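Local atomic coordinates of nucleoporin nup120 (Schizosaccharomyces pombe, PDB entry 4GQ2), a protein that serves as a structural component of the nuclear pore complex, in which nucleoporins can also act as docking partners for transiently associated transport factors. Residues V89-K94 with L672-S677. Sequence-based numbering, arbitrary orientation.
Sequences VSLNSK and LFLCAS
Val89 overlaps one face of the Phe673 ring in a CH-pi contact. Here a loop of the beta-propeller, between strands 83-88 and 101-106, packs on the first turn of helix 672-703 in the helical domain. Val89 CB sits 4.2 Å from the centroid of the Phe673 ring and 21° off the ring normal, offset toward the rim. Phe673 CG is anti to the backbone N (chi1 -179°), and the side chain leaves the helix toward the loop. On the opposite ring face, Ser677 OG stands 3.6 Å above the plane, over the centre. Ser677 OG donates to Phe673 O at 2.8 Å, from above the carbonyl plane rather than along a lone pair. The same oxygen also accepts from Ser677 N, so two bonds grip it. Leu91 meets the ring at its edge. The methyl Leu91 CD1 lies 3.4 Å from Phe673 CD2, close packing for two carbons. Leu91 chi1 (-101°) is off the staggered values, and CD1 is set against the ring edge. An alanine in place of Phe673 would probably cost the face that meets Val89 and the edge against Leu91, loosening the loop from the helix. No hydrogen bond joins the two segments directly. Ser671 OG, just before the helix segment, bonds to both Ser90 O and Leu674 N and so bridges them. Val89 O bonds to Tyr533 OH. Phe17 also stacks with the Phe673 ring. The contact is buried. Leu674 crosses Leu91 at about a right angle, and Leu674 CD1 reaches Leu91 O at 3.5 Å.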
# COMPACT_ATOMS: atom_id res chain seq x y z
N VAL A 89 -14.00 -14.80 -9.99
CA VAL A 89 -14.11 -14.36 -8.60
C VAL A 89 -14.11 -15.55 -7.64
O VAL A 89 -14.60 -15.43 -6.51
CB VAL A 89 -15.36 -13.48 -8.38
CG1 VAL A 89 -15.28 -12.21 -9.21
CG2 VAL A 89 -16.64 -14.25 -8.71
N SER A 90 -13.55 -16.67 -8.10
CA SER A 90 -13.48 -17.90 -7.30
C SER A 90 -12.72 -17.66 -6.00
O SER A 90 -11.66 -17.05 -6.01
CB SER A 90 -12.77 -19.02 -8.07
OG SER A 90 -13.26 -19.11 -9.39
N LEU A 91 -13.28 -18.16 -4.90
CA LEU A 91 -12.67 -18.06 -3.57
C LEU A 91 -11.94 -19.33 -3.18
O LEU A 91 -10.96 -19.29 -2.42
CB LEU A 91 -13.74 -17.72 -2.52
CG LEU A 91 -13.87 -16.28 -2.00
CD1 LEU A 91 -13.41 -15.27 -3.03
CD2 LEU A 91 -15.30 -15.97 -1.56
N ASN A 92 -12.41 -20.47 -3.70
CA ASN A 92 -11.80 -21.77 -3.43
C ASN A 92 -10.49 -21.96 -4.19
O ASN A 92 -10.27 -21.33 -5.23
CB ASN A 92 -12.76 -22.91 -3.80
CG ASN A 92 -13.97 -22.97 -2.89
OD1 ASN A 92 -13.86 -22.85 -1.67
ND2 ASN A 92 -15.14 -23.16 -3.49
N SER A 93 -9.62 -22.81 -3.66
CA SER A 93 -8.39 -23.16 -4.36
C SER A 93 -8.70 -24.20 -5.44
O SER A 93 -9.54 -25.08 -5.25
CB SER A 93 -7.32 -23.69 -3.39
OG SER A 93 -7.88 -24.51 -2.38
N LYS A 94 -8.02 -24.09 -6.58
CA LYS A 94 -8.16 -25.08 -7.64
C LYS A 94 -6.88 -25.89 -7.85
O LYS A 94 -5.86 -25.63 -7.21
CB LYS A 94 -8.61 -24.43 -8.95
CG LYS A 94 -10.11 -24.52 -9.20
CD LYS A 94 -10.87 -23.29 -8.70
CE LYS A 94 -11.32 -22.39 -9.85
NZ LYS A 94 -10.20 -21.81 -10.64
N LEU A 672 -5.90 -15.35 -6.70
CA LEU A 672 -5.52 -13.96 -6.53
C LEU A 672 -6.66 -13.17 -5.88
O LEU A 672 -6.43 -12.39 -4.95
CB LEU A 672 -5.11 -13.33 -7.86
CG LEU A 672 -3.77 -13.85 -8.40
CD1 LEU A 672 -3.58 -13.41 -9.84
CD2 LEU A 672 -2.59 -13.46 -7.50
N PHE A 673 -7.88 -13.40 -6.35
CA PHE A 673 -9.06 -12.71 -5.83
C PHE A 673 -9.24 -12.93 -4.33
O PHE A 673 -9.65 -12.00 -3.61
CB PHE A 673 -10.32 -13.10 -6.60
CG PHE A 673 -11.56 -12.39 -6.11
CD1 PHE A 673 -11.73 -11.03 -6.31
CD2 PHE A 673 -12.55 -13.10 -5.45
CE1 PHE A 673 -12.87 -10.39 -5.86
CE2 PHE A 673 -13.69 -12.46 -4.99
CZ PHE A 673 -13.85 -11.10 -5.19
N LEU A 674 -8.92 -14.13 -3.85
CA LEU A 674 -8.93 -14.40 -2.42
C LEU A 674 -7.94 -13.50 -1.66
O LEU A 674 -8.30 -12.86 -0.67
CB LEU A 674 -8.64 -15.86 -2.11
CG LEU A 674 -8.81 -16.04 -0.60
CD1 LEU A 674 -10.12 -16.72 -0.24
CD2 LEU A 674 -7.62 -16.74 0.01
N CYS A 675 -6.70 -13.46 -2.14
CA CYS A 675 -5.66 -12.63 -1.55
C CYS A 675 -6.08 -11.16 -1.50
O CYS A 675 -5.92 -10.51 -0.47
CB CYS A 675 -4.34 -12.77 -2.32
SG CYS A 675 -3.70 -14.45 -2.32
N ALA A 676 -6.65 -10.67 -2.60
CA ALA A 676 -7.15 -9.29 -2.65
C ALA A 676 -8.26 -9.05 -1.63
O ALA A 676 -8.28 -8.01 -0.96
CB ALA A 676 -7.63 -8.96 -4.05
N SER A 677 -9.16 -10.01 -1.50
CA SER A 677 -10.30 -9.89 -0.59
C SER A 677 -9.84 -9.85 0.86
O SER A 677 -10.25 -8.98 1.63
CB SER A 677 -11.27 -11.04 -0.81
OG SER A 677 -11.81 -10.99 -2.12